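Local structure of oxysterol-binding protein homolog 3 (Saccharomyces cerevisiae, 4INQ) at residues 65-70 and 117-122; 42-47 and 59-64; 138-143 and 379-384. The protein carries lipids such as sterols and phosphatidylinositol 4-phosphate between membranes through the cytosol, holding each molecule in the hydrophobic pocket of its OSBP-related domain. All coordinates share one frame; numbering follows the deposited sequence.

Contact 1: 65-70 and 117-122. With PIF ((2R)-3-{[(S)-hydroxy{[(1R,2R,3R,4R,5S,6R)-2,3,5,6-tetrahydroxy-4-(phosphonooxy)cyclohexyl]oxy}phosphoryl]oxy}propane-1,2-diyl dioctanoate), chain B.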
loop_
_atom_site.group_PDB
_atom_site.type_symbol
_atom_site.label_atom_id
_atom_site.label_comp_id
_atom_site.label_asym_id
_atom_site.label_seq_id
_atom_site.Cartn_x
_atom_site.Cartn_y
_atom_site.Cartn_z
ATOM N N SER A 65 18.249 -4.123 0.356
ATOM C CA SER A 65 17.588 -3.056 -0.375
ATOM C C SER A 65 16.137 -2.981 0.079
ATOM O O SER A 65 15.381 -2.121 -0.368
ATOM C CB SER A 65 17.617 -3.337 -1.875
ATOM O OG SER A 65 18.944 -3.381 -2.357
ATOM N N ASN A 66 15.763 -3.885 0.979
ATOM C CA ASN A 66 14.390 -3.971 1.473
ATOM C C ASN A 66 14.167 -3.394 2.869
ATOM O O ASN A 66 15.110 -3.148 3.627
ATOM C CB ASN A 66 13.941 -5.443 1.507
ATOM C CG ASN A 66 13.802 -6.073 0.120
ATOM O OD1 ASN A 66 13.790 -7.297 -0.008
ATOM N ND2 ASN A 66 13.676 -5.252 -0.907
ATOM N N GLU A 67 12.889 -3.190 3.184
ATOM C CA GLU A 67 12.439 -2.736 4.498
ATOM C C GLU A 67 11.667 -3.978 4.971
ATOM O O GLU A 67 11.158 -4.737 4.144
ATOM C CB GLU A 67 11.521 -1.516 4.385
ATOM C CG GLU A 67 10.538 -1.552 3.231
ATOM C CD GLU A 67 9.660 -0.320 3.195
ATOM O OE1 GLU A 67 10.190 0.790 3.390
ATOM O OE2 GLU A 67 8.441 -0.452 2.968
ATOM N N PRO A 68 11.571 -4.200 6.294
ATOM C CA PRO A 68 10.872 -5.371 6.830
ATOM C C PRO A 68 9.367 -5.607 6.642
ATOM O O PRO A 68 8.679 -5.932 7.605
ATOM C CB PRO A 68 11.280 -5.366 8.308
ATOM C CG PRO A 68 11.401 -3.920 8.609
ATOM C CD PRO A 68 12.135 -3.385 7.386
ATOM N N ILE A 69 8.871 -5.459 5.414
ATOM C CA ILE A 69 7.462 -5.737 5.087
ATOM C C ILE A 69 7.374 -6.037 3.593
ATOM O O ILE A 69 8.246 -5.628 2.822
ATOM C CB ILE A 69 6.485 -4.559 5.372
ATOM C CG1 ILE A 69 6.769 -3.392 4.417
ATOM C CG2 ILE A 69 6.572 -4.119 6.834
ATOM C CD1 ILE A 69 5.631 -2.342 4.372
ATOM N N SER A 70 6.326 -6.750 3.180
ATOM C CA SER A 70 6.144 -7.075 1.768
ATOM C C SER A 70 5.343 -5.964 1.094
ATOM O O SER A 70 4.850 -5.057 1.767
ATOM C CB SER A 70 5.386 -8.394 1.615
ATOM O OG SER A 70 4.000 -8.214 1.881
ATOM N N ARG A 117 14.485 2.458 0.884
ATOM C CA ARG A 117 14.359 1.021 0.717
ATOM C C ARG A 117 12.980 0.629 0.183
ATOM O O ARG A 117 12.043 1.434 0.186
ATOM C CB ARG A 117 14.625 0.328 2.055
ATOM C CG ARG A 117 16.010 0.600 2.667
ATOM C CD ARG A 117 16.141 -0.168 3.976
ATOM N NE ARG A 117 17.439 -0.079 4.646
ATOM C CZ ARG A 117 17.858 0.946 5.386
ATOM N NH1 ARG A 117 17.092 2.018 5.570
ATOM N NH2 ARG A 117 19.044 0.886 5.975
ATOM N N LYS A 118 12.855 -0.611 -0.272
ATOM C CA LYS A 118 11.586 -1.088 -0.823
ATOM C C LYS A 118 11.059 -2.308 -0.067
ATOM O O LYS A 118 11.802 -2.964 0.669
ATOM C CB LYS A 118 11.762 -1.456 -2.297
ATOM C CG LYS A 118 12.561 -2.725 -2.507
ATOM C CD LYS A 118 12.698 -3.053 -3.980
ATOM C CE LYS A 118 13.284 -4.441 -4.169
ATOM N NZ LYS A 118 12.373 -5.468 -3.584
ATOM N N PRO A 119 9.767 -2.636 -0.246
ATOM C CA PRO A 119 9.196 -3.793 0.443
ATOM C C PRO A 119 9.724 -5.070 -0.190
ATOM O O PRO A 119 10.281 -5.032 -1.289
ATOM C CB PRO A 119 7.693 -3.642 0.197
ATOM C CG PRO A 119 7.515 -2.205 -0.178
ATOM C CD PRO A 119 8.727 -1.913 -0.993
ATOM N N PHE A 120 9.570 -6.199 0.496
ATOM C CA PHE A 120 9.996 -7.458 -0.099
ATOM C C PHE A 120 8.976 -7.744 -1.192
ATOM O O PHE A 120 7.809 -7.360 -1.078
ATOM C CB PHE A 120 9.953 -8.610 0.908
ATOM C CG PHE A 120 11.137 -8.667 1.834
ATOM C CD1 PHE A 120 11.341 -7.678 2.789
ATOM C CD2 PHE A 120 12.030 -9.725 1.762
ATOM C CE1 PHE A 120 12.427 -7.745 3.668
ATOM C CE2 PHE A 120 13.118 -9.801 2.636
ATOM C CZ PHE A 120 13.315 -8.808 3.590
ATOM N N ASN A 121 9.413 -8.398 -2.257
ATOM C CA ASN A 121 8.500 -8.747 -3.325
ATOM C C ASN A 121 7.786 -10.004 -2.854
ATOM O O ASN A 121 8.430 -10.975 -2.467
ATOM C CB ASN A 121 9.270 -9.031 -4.616
ATOM C CG ASN A 121 8.788 -8.176 -5.779
ATOM O OD1 ASN A 121 7.605 -8.204 -6.142
ATOM N ND2 ASN A 121 9.704 -7.413 -6.372
ATOM N N PRO A 122 6.445 -9.989 -2.838
ATOM C CA PRO A 122 5.691 -11.166 -2.397
ATOM C C PRO A 122 5.817 -12.294 -3.403
ATOM O O PRO A 122 6.018 -12.048 -4.592
ATOM C CB PRO A 122 4.249 -10.656 -2.327
ATOM C CG PRO A 122 4.412 -9.190 -2.067
ATOM C CD PRO A 122 5.554 -8.824 -2.982
HETATM C C1 PIF B . 12.770 -10.726 -6.924
HETATM O O1 PIF B . 12.505 -9.488 -6.262
HETATM P P1 PIF B . 13.555 -8.269 -6.102
HETATM C C2 PIF B . 13.123 -10.496 -8.436
HETATM O O2 PIF B . 12.014 -9.848 -9.095
HETATM C C3 PIF B . 13.408 -11.888 -9.100
HETATM O O3 PIF B . 13.734 -11.729 -10.484
HETATM C C4 PIF B . 12.179 -12.824 -8.967
HETATM O O4 PIF B . 12.460 -14.104 -9.528
HETATM P P4 PIF B . 12.224 -14.541 -11.047
HETATM C C5 PIF B . 11.809 -13.010 -7.495
HETATM O O5 PIF B . 10.677 -13.857 -7.398
HETATM C C6 PIF B . 11.519 -11.656 -6.817
HETATM O O6 PIF B . 11.170 -11.891 -5.464
HETATM C C7 PIF B . 13.622 -6.248 -7.959
HETATM C C8 PIF B . 12.675 -5.137 -8.533
HETATM C C9 PIF B . 11.893 -4.373 -7.451
HETATM C C10 PIF B . 9.811 -3.216 -7.501
HETATM C C11 PIF B . 9.579 -2.005 -6.567
HETATM O O11 PIF B . 14.966 -8.620 -6.345
HETATM C C12 PIF B . 8.152 -1.962 -6.014
HETATM O O12 PIF B . 13.330 -7.710 -4.609
HETATM C C13 PIF B . 7.905 -0.689 -5.195
HETATM O O13 PIF B . 12.954 -7.037 -6.978
HETATM C C14 PIF B . 6.428 -0.562 -4.788
HETATM O O14 PIF B . 13.524 -4.253 -9.387
HETATM C C15 PIF B . 6.065 0.883 -4.424
HETATM O O15 PIF B . 11.053 -3.389 -8.086
HETATM C C16 PIF B . 4.608 1.233 -4.776
HETATM O O16 PIF B . 8.889 -4.015 -7.723
HETATM C C17 PIF B . 4.504 2.505 -5.642
HETATM O O17 PIF B . 12.155 -4.075 -11.204
HETATM C C18 PIF B . 13.025 -3.578 -10.494
HETATM C C19 PIF B . 13.537 -2.190 -10.852
HETATM C C20 PIF B . 12.606 -1.108 -10.306
HETATM C C21 PIF B . 13.310 -0.241 -9.248
HETATM C C22 PIF B . 12.427 0.557 -8.512
HETATM C C23 PIF B . 12.437 0.693 -7.114
HETATM C C24 PIF B . 11.520 1.448 -6.358
HETATM C C25 PIF B . 11.939 1.493 -5.020
HETATM O O41 PIF B . 11.582 -15.998 -11.047
HETATM O O42 PIF B . 13.528 -14.464 -11.779
HETATM O O43 PIF B . 11.072 -13.568 -11.668
HETATM O O HOH W 1 12.430 -8.977 -2.247
HETATM O O HOH W 2 9.478 1.974 0.934
#
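Arg117 passes over the backbone of Asn66, its CD 3.2 Å from Asn66 O, a carbonyl that also accepts from the hydroxyl of Tyr330. A water joins Arg117 O to Glu67 OE1, while Glu67 OE2 forms a salt bridge with Arg114. At Lys118 parallel strand pairing begins: its N donates to Ser65 O at 2.9 Å, in the carbonyl plane and nearly straight (167° at the hydrogen). The Lys118 side chain runs beside that of Asn66 in the same direction, extended until its last torsion; the bend there (chi4 62°) sets NZ to donate both to Pro119 O and, at 2.6 Å, to PIF O12. Pro119 packs CB against the carbonyl of Ile69. Phe120 N donates to Ile69 O at 2.7 Å; Phe120 pairs with Ser70, four residues on from Asn66 but two from Lys118, a beta bulge. Over the Phe120 ring lies Asn66, CB 3.9 Å from the centroid in a CH-pi contact, with Glu67 O at the ring edge. Asn121 N shares a water with Asn66 OD1 and PIF O12, and Asn121 ND2 adds a weak bond to PIF O13. Lys118 is one of the residues that bind phosphatidylinositol 4-phosphate in the OSBP-related domain, so this strand pair carries part of that site; its ammonium meets an unesterified phosphodiester oxygen, whose negative charge would favour the protonated lysine.

Contact 2: 42-47 and 59-64. With PIF ((2R)-3-{[(S)-hydroxy{[(1R,2R,3R,4R,5S,6R)-2,3,5,6-tetrahydroxy-4-(phosphonooxy)cyclohexyl]oxy}phosphoryl]oxy}propane-1,2-diyl dioctanoate), chain B.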
loop_
_atom_site.group_PDB
_atom_site.type_symbol
_atom_site.label_atom_id
_atom_site.label_comp_id
_atom_site.label_asym_id
_atom_site.label_seq_id
_atom_site.Cartn_x
_atom_site.Cartn_y
_atom_site.Cartn_z
ATOM N N PRO A 42 21.584 0.512 0.485
ATOM C CA PRO A 42 22.401 0.470 -0.727
ATOM C C PRO A 42 21.868 1.458 -1.760
ATOM O O PRO A 42 20.723 1.899 -1.673
ATOM C CB PRO A 42 22.271 -0.982 -1.183
ATOM C CG PRO A 42 20.909 -1.364 -0.700
ATOM C CD PRO A 42 20.886 -0.770 0.687
ATOM N N SER A 43 22.703 1.812 -2.729
ATOM C CA SER A 43 22.302 2.751 -3.763
ATOM C C SER A 43 21.426 2.110 -4.827
ATOM O O SER A 43 21.696 1.004 -5.295
ATOM C CB SER A 43 23.524 3.360 -4.438
ATOM O OG SER A 43 23.126 4.175 -5.528
ATOM N N LEU A 44 20.381 2.829 -5.214
ATOM C CA LEU A 44 19.458 2.356 -6.232
ATOM C C LEU A 44 20.026 2.647 -7.626
ATOM O O LEU A 44 20.018 1.784 -8.502
ATOM C CB LEU A 44 18.095 3.036 -6.035
ATOM C CG LEU A 44 16.953 2.809 -7.030
ATOM C CD1 LEU A 44 17.160 3.697 -8.244
ATOM C CD2 LEU A 44 16.877 1.335 -7.419
ATOM N N LEU A 45 20.531 3.860 -7.822
ATOM C CA LEU A 45 21.107 4.246 -9.108
ATOM C C LEU A 45 22.250 3.309 -9.496
ATOM O O LEU A 45 22.607 3.205 -10.670
ATOM C CB LEU A 45 21.610 5.690 -9.051
ATOM C CG LEU A 45 22.342 6.249 -10.278
ATOM C CD1 LEU A 45 21.466 6.155 -11.519
ATOM C CD2 LEU A 45 22.729 7.700 -10.010
ATOM N N SER A 46 22.825 2.632 -8.508
ATOM C CA SER A 46 23.907 1.697 -8.769
ATOM C C SER A 46 23.360 0.581 -9.646
ATOM O O SER A 46 23.909 0.271 -10.705
ATOM C CB SER A 46 24.426 1.105 -7.462
ATOM O OG SER A 46 25.356 0.071 -7.718
ATOM N N PHE A 47 22.264 -0.014 -9.189
ATOM C CA PHE A 47 21.611 -1.101 -9.903
ATOM C C PHE A 47 21.107 -0.648 -11.268
ATOM O O PHE A 47 21.256 -1.363 -12.256
ATOM C CB PHE A 47 20.453 -1.643 -9.065
ATOM C CG PHE A 47 20.879 -2.194 -7.732
ATOM C CD1 PHE A 47 21.592 -3.386 -7.652
ATOM C CD2 PHE A 47 20.586 -1.512 -6.555
ATOM C CE1 PHE A 47 22.009 -3.892 -6.417
ATOM C CE2 PHE A 47 20.998 -2.010 -5.315
ATOM C CZ PHE A 47 21.711 -3.202 -5.249
ATOM N N ILE A 59 15.057 -8.834 -12.349
ATOM C CA ILE A 59 16.453 -8.799 -11.924
ATOM C C ILE A 59 16.471 -8.674 -10.404
ATOM O O ILE A 59 15.966 -7.695 -9.848
ATOM C CB ILE A 59 17.205 -7.590 -12.527
ATOM C CG1 ILE A 59 17.065 -7.588 -14.051
ATOM C CG2 ILE A 59 18.672 -7.648 -12.139
ATOM C CD1 ILE A 59 17.572 -8.852 -14.724
ATOM N N ALA A 60 17.054 -9.665 -9.736
ATOM C CA ALA A 60 17.122 -9.685 -8.275
ATOM C C ALA A 60 17.944 -8.553 -7.675
ATOM O O ALA A 60 18.799 -7.970 -8.343
ATOM C CB ALA A 60 17.673 -11.022 -7.800
ATOM N N MET A 61 17.665 -8.254 -6.406
ATOM C CA MET A 61 18.356 -7.215 -5.646
ATOM C C MET A 61 18.658 -7.787 -4.266
ATOM O O MET A 61 17.945 -8.658 -3.785
ATOM C CB MET A 61 17.472 -5.970 -5.493
ATOM C CG MET A 61 17.202 -5.210 -6.781
ATOM S SD MET A 61 16.291 -3.670 -6.501
ATOM C CE MET A 61 17.557 -2.670 -5.751
ATOM N N PRO A 62 19.716 -7.300 -3.604
ATOM C CA PRO A 62 20.027 -7.835 -2.278
ATOM C C PRO A 62 18.952 -7.516 -1.230
ATOM O O PRO A 62 18.285 -6.483 -1.296
ATOM C CB PRO A 62 21.375 -7.187 -1.960
ATOM C CG PRO A 62 21.243 -5.850 -2.601
ATOM C CD PRO A 62 20.641 -6.206 -3.955
ATOM N N VAL A 63 18.795 -8.407 -0.259
ATOM C CA VAL A 63 17.810 -8.214 0.800
ATOM C C VAL A 63 17.960 -6.847 1.486
ATOM O O VAL A 63 16.969 -6.242 1.900
ATOM C CB VAL A 63 17.932 -9.330 1.867
ATOM C CG1 VAL A 63 19.197 -9.136 2.676
ATOM C CG2 VAL A 63 16.704 -9.337 2.771
ATOM N N THR A 64 19.198 -6.358 1.586
ATOM C CA THR A 64 19.468 -5.077 2.234
ATOM C C THR A 64 18.827 -3.885 1.526
ATOM O O THR A 64 18.856 -2.760 2.025
ATOM C CB THR A 64 21.000 -4.838 2.388
ATOM O OG1 THR A 64 21.668 -5.111 1.147
ATOM C CG2 THR A 64 21.567 -5.743 3.471
HETATM C C1 PIF B . 12.770 -10.726 -6.924
HETATM O O1 PIF B . 12.505 -9.488 -6.262
HETATM P P1 PIF B . 13.555 -8.269 -6.102
HETATM C C2 PIF B . 13.123 -10.496 -8.436
HETATM O O2 PIF B . 12.014 -9.848 -9.095
HETATM C C3 PIF B . 13.408 -11.888 -9.100
HETATM O O3 PIF B . 13.734 -11.729 -10.484
HETATM C C4 PIF B . 12.179 -12.824 -8.967
HETATM O O4 PIF B . 12.460 -14.104 -9.528
HETATM P P4 PIF B . 12.224 -14.541 -11.047
HETATM C C5 PIF B . 11.809 -13.010 -7.495
HETATM O O5 PIF B . 10.677 -13.857 -7.398
HETATM C C6 PIF B . 11.519 -11.656 -6.817
HETATM O O6 PIF B . 11.170 -11.891 -5.464
HETATM C C7 PIF B . 13.622 -6.248 -7.959
HETATM C C8 PIF B . 12.675 -5.137 -8.533
HETATM C C9 PIF B . 11.893 -4.373 -7.451
HETATM C C10 PIF B . 9.811 -3.216 -7.501
HETATM C C11 PIF B . 9.579 -2.005 -6.567
HETATM O O11 PIF B . 14.966 -8.620 -6.345
HETATM C C12 PIF B . 8.152 -1.962 -6.014
HETATM O O12 PIF B . 13.330 -7.710 -4.609
HETATM C C13 PIF B . 7.905 -0.689 -5.195
HETATM O O13 PIF B . 12.954 -7.037 -6.978
HETATM C C14 PIF B . 6.428 -0.562 -4.788
HETATM O O14 PIF B . 13.524 -4.253 -9.387
HETATM C C15 PIF B . 6.065 0.883 -4.424
HETATM O O15 PIF B . 11.053 -3.389 -8.086
HETATM C C16 PIF B . 4.608 1.233 -4.776
HETATM O O16 PIF B . 8.889 -4.015 -7.723
HETATM C C17 PIF B . 4.504 2.505 -5.642
HETATM O O17 PIF B . 12.155 -4.075 -11.204
HETATM C C18 PIF B . 13.025 -3.578 -10.494
HETATM C C19 PIF B . 13.537 -2.190 -10.852
HETATM C C20 PIF B . 12.606 -1.108 -10.306
HETATM C C21 PIF B . 13.310 -0.241 -9.248
HETATM C C22 PIF B . 12.427 0.557 -8.512
HETATM C C23 PIF B . 12.437 0.693 -7.114
HETATM C C24 PIF B . 11.520 1.448 -6.358
HETATM C C25 PIF B . 11.939 1.493 -5.020
HETATM O O41 PIF B . 11.582 -15.998 -11.047
HETATM O O42 PIF B . 13.528 -14.464 -11.779
HETATM O O43 PIF B . 11.072 -13.568 -11.668
#
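Phe47 and Met61 both carry CG opposite the carbonyl carbon (chi1 -61° and -68°); Phe47 CB points toward 59-64, and Met61 reaches the ring only through its later torsions. Met61 runs straight through chi2 and bends at chi3 (73°), and this last turn swings CE over one face of the Phe47 ring, 3.3 Å from Phe47 CD2. SD stays farther back, 5.1 Å from the ring centroid, in a Met-aromatic contact made mainly by the methyl group. Leu44 CD2 adds a looser apolar touch to the same methyl at 4.4 Å. The Pro62 side chain points against that of Phe47 and reaches the ring on the same side as the methionine, its CD 3.4 Å from Phe47 CZ, so that the outer part of the ring is met by a proline while CD2 and CE2 are met by the methionine.

These residues join the start of helix 44-50 to the loop that follows it in the N-terminal part of the OSBP-related domain. The placement is consistent with the lid of relatives such as Osh4, a short N-terminal helix and following segment that cover the mouth of the lipid tunnel. Ser43 is the N-cap of the helix, its OG accepting a weak bond from Ser46 N.

On the ligand side, Met61 N gives a weak, bent bond to the phosphodiester oxygen PIF O11. The Met61 sulfur lies against the lipid as well, 4.0 Å from PIF C7 of the glycerol, so one side chain touches both the aromatic ring and the ligand. Farther along, Pro42 CD comes within 3.1 Å of Thr64 O, and Val63 N is hydrogen-bonded to Glu339 of helix 335-354.

Contact 3: 138-143 and 379-384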
loop_
_atom_site.group_PDB
_atom_site.type_symbol
_atom_site.label_atom_id
_atom_site.label_comp_id
_atom_site.label_asym_id
_atom_site.label_seq_id
_atom_site.Cartn_x
_atom_site.Cartn_y
_atom_site.Cartn_z
ATOM N N ARG A 138 -11.517 -4.973 8.079
ATOM C CA ARG A 138 -10.684 -6.147 7.865
ATOM C C ARG A 138 -10.309 -6.153 6.394
ATOM O O ARG A 138 -11.108 -5.786 5.532
ATOM C CB ARG A 138 -11.446 -7.428 8.210
ATOM C CG ARG A 138 -12.533 -7.787 7.223
ATOM C CD ARG A 138 -13.283 -9.004 7.696
ATOM N NE ARG A 138 -14.247 -9.485 6.712
ATOM C CZ ARG A 138 -15.052 -10.522 6.919
ATOM N NH1 ARG A 138 -14.998 -11.173 8.073
ATOM N NH2 ARG A 138 -15.904 -10.908 5.979
ATOM N N LEU A 139 -9.086 -6.573 6.112
ATOM C CA LEU A 139 -8.590 -6.605 4.750
ATOM C C LEU A 139 -7.910 -7.935 4.459
ATOM O O LEU A 139 -7.294 -8.534 5.341
ATOM C CB LEU A 139 -7.605 -5.451 4.560
ATOM C CG LEU A 139 -6.657 -5.344 3.369
ATOM C CD1 LEU A 139 -5.944 -4.000 3.460
ATOM C CD2 LEU A 139 -5.648 -6.476 3.373
ATOM N N ILE A 140 -8.039 -8.389 3.217
ATOM C CA ILE A 140 -7.425 -9.621 2.767
ATOM C C ILE A 140 -6.751 -9.252 1.448
ATOM O O ILE A 140 -7.311 -8.494 0.655
ATOM C CB ILE A 140 -8.495 -10.732 2.544
ATOM C CG1 ILE A 140 -7.820 -12.101 2.425
ATOM C CG2 ILE A 140 -9.332 -10.433 1.302
ATOM C CD1 ILE A 140 -6.933 -12.279 1.226
ATOM N N SER A 141 -5.541 -9.752 1.226
ATOM C CA SER A 141 -4.825 -9.446 -0.002
ATOM C C SER A 141 -4.027 -10.663 -0.460
ATOM O O SER A 141 -3.675 -11.522 0.348
ATOM C CB SER A 141 -3.898 -8.244 0.213
ATOM O OG SER A 141 -2.852 -8.542 1.123
ATOM N N GLU A 142 -3.736 -10.731 -1.755
ATOM C CA GLU A 142 -3.007 -11.871 -2.302
ATOM C C GLU A 142 -2.323 -11.505 -3.613
ATOM O O GLU A 142 -2.844 -10.695 -4.381
ATOM C CB GLU A 142 -3.995 -13.038 -2.521
ATOM C CG GLU A 142 -3.440 -14.281 -3.236
ATOM C CD GLU A 142 -4.428 -15.463 -3.229
ATOM O OE1 GLU A 142 -5.651 -15.232 -3.355
ATOM O OE2 GLU A 142 -3.979 -16.630 -3.114
ATOM N N LYS A 143 -1.145 -12.075 -3.856
ATOM C CA LYS A 143 -0.444 -11.828 -5.114
ATOM C C LYS A 143 -1.089 -12.790 -6.121
ATOM O O LYS A 143 -0.919 -14.002 -6.027
ATOM C CB LYS A 143 1.052 -12.135 -4.997
ATOM C CG LYS A 143 1.819 -11.821 -6.275
ATOM C CD LYS A 143 3.331 -11.886 -6.092
ATOM C CE LYS A 143 4.047 -11.353 -7.334
ATOM N NZ LYS A 143 5.529 -11.513 -7.262
ATOM N N LYS A 379 -15.749 -21.360 0.595
ATOM C CA LYS A 379 -14.314 -21.453 0.373
ATOM C C LYS A 379 -13.636 -20.087 0.253
ATOM O O LYS A 379 -12.522 -19.978 -0.264
ATOM C CB LYS A 379 -14.035 -22.293 -0.877
ATOM C CG LYS A 379 -14.233 -23.789 -0.664
ATOM C CD LYS A 379 -13.322 -24.307 0.446
ATOM C CE LYS A 379 -13.514 -25.799 0.670
ATOM N NZ LYS A 379 -12.569 -26.332 1.690
ATOM N N SER A 380 -14.312 -19.047 0.729
ATOM C CA SER A 380 -13.752 -17.703 0.690
ATOM C C SER A 380 -12.750 -17.586 1.837
ATOM O O SER A 380 -12.742 -18.409 2.756
ATOM C CB SER A 380 -14.862 -16.667 0.864
ATOM O OG SER A 380 -15.415 -16.756 2.165
ATOM N N TYR A 381 -11.913 -16.562 1.803
ATOM C CA TYR A 381 -10.915 -16.403 2.852
ATOM C C TYR A 381 -11.491 -16.387 4.270
ATOM O O TYR A 381 -11.155 -17.232 5.108
ATOM C CB TYR A 381 -10.119 -15.116 2.647
ATOM C CG TYR A 381 -8.962 -15.005 3.610
ATOM C CD1 TYR A 381 -7.784 -15.713 3.386
ATOM C CD2 TYR A 381 -9.062 -14.231 4.764
ATOM C CE1 TYR A 381 -6.730 -15.655 4.286
ATOM C CE2 TYR A 381 -8.016 -14.169 5.672
ATOM C CZ TYR A 381 -6.850 -14.885 5.426
ATOM O OH TYR A 381 -5.807 -14.839 6.319
ATOM N N TRP A 382 -12.349 -15.410 4.532
ATOM C CA TRP A 382 -12.945 -15.246 5.850
ATOM C C TRP A 382 -13.744 -16.444 6.352
ATOM O O TRP A 382 -13.791 -16.694 7.558
ATOM C CB TRP A 382 -13.786 -13.967 5.860
ATOM C CG TRP A 382 -12.947 -12.778 5.470
ATOM C CD1 TRP A 382 -13.060 -12.028 4.336
ATOM C CD2 TRP A 382 -11.813 -12.264 6.176
ATOM N NE1 TRP A 382 -12.064 -11.081 4.288
ATOM C CE2 TRP A 382 -11.285 -11.202 5.407
ATOM C CE3 TRP A 382 -11.188 -12.599 7.385
ATOM C CZ2 TRP A 382 -10.160 -10.468 5.808
ATOM C CZ3 TRP A 382 -10.062 -11.865 7.784
ATOM C CH2 TRP A 382 -9.566 -10.817 6.998
ATOM N N GLU A 383 -14.357 -17.191 5.442
ATOM C CA GLU A 383 -15.112 -18.373 5.842
ATOM C C GLU A 383 -14.136 -19.467 6.283
ATOM O O GLU A 383 -14.321 -20.096 7.323
ATOM C CB GLU A 383 -15.968 -18.885 4.683
ATOM C CG GLU A 383 -17.121 -17.965 4.281
ATOM C CD GLU A 383 -18.051 -17.633 5.437
ATOM O OE1 GLU A 383 -18.462 -18.567 6.162
ATOM O OE2 GLU A 383 -18.373 -16.435 5.614
ATOM N N ARG A 384 -13.100 -19.690 5.480
ATOM C CA ARG A 384 -12.089 -20.697 5.798
ATOM C C ARG A 384 -11.470 -20.370 7.157
ATOM O O ARG A 384 -11.252 -21.257 7.985
ATOM C CB ARG A 384 -10.978 -20.694 4.740
ATOM C CG ARG A 384 -11.323 -21.308 3.387
ATOM C CD ARG A 384 -10.387 -20.737 2.328
ATOM N NE ARG A 384 -10.399 -21.435 1.046
ATOM C CZ ARG A 384 -9.788 -22.595 0.809
ATOM N NH1 ARG A 384 -9.853 -23.135 -0.399
ATOM N NH2 ARG A 384 -9.120 -23.224 1.772
#
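Arg138 NH2 forms a salt bridge with Glu156 of strand 150-157 and also lies against the indole of Trp382, 3.5 Å from its CD1. The whole guanidinium lies flat on the indole, planes 9° apart and centres 3.6 Å apart, which makes the pair both a stack and a cation-pi contact. CG of Arg138 sits between backbone N and carbonyl carbon (chi1 71°), and an extended chain from there to NE lays CD over the six-membered ring, 3.8 Å from its centroid. On the opposite indole face lies Tyr381, its CD2 3.6 Å above the plane, while Leu139 O comes to the indole edge. Ile140 sends CG1 over one face of the Tyr381 phenol, 3.3 Å from Tyr381 CG, and Tyr381 OH is bonded to Glu129. The helix beginning at Tyr381, N-capped by Ser380, is thereby pinned through two aromatic residues to strand 137-145 of the domain's large antiparallel beta structure, away from the lipid site. With an alanine in place of Trp382, the guanidinium would probably lose its flat support and be freer to turn away from Glu156, and the edge of the Tyr381 ring would lose its indole neighbour. A cation held between a carboxylate and an electron-rich indole face is likely to stay charged, and its planar fit probably restricts rotation of the guanidinium.

How the contacts relate
Contacts 1 and 2 form one continuous region around the bound lipid, their centres about 11 Å apart. Ser65 OG packs 3.3 Å from Pro42 CG, and Phe120 CZ lies 3.5 Å from Val63 CG2; both contacts reach the lipid phosphodiester, 117-122 through Lys118 NZ on PIF O12 and 59-64 through Met61 N on PIF O11, while Glu346, Ser58, His146 and Arg350 are further hydrogen-bond partners of the ligand. Contact 3 stands apart, its centre about 22 Å from that of contact 1 and about 32 Å from that of contact 2. It is tied to the site through its strand: Lys143 NZ lies 2.8 Å from Pro122 O, a probable hydrogen bond.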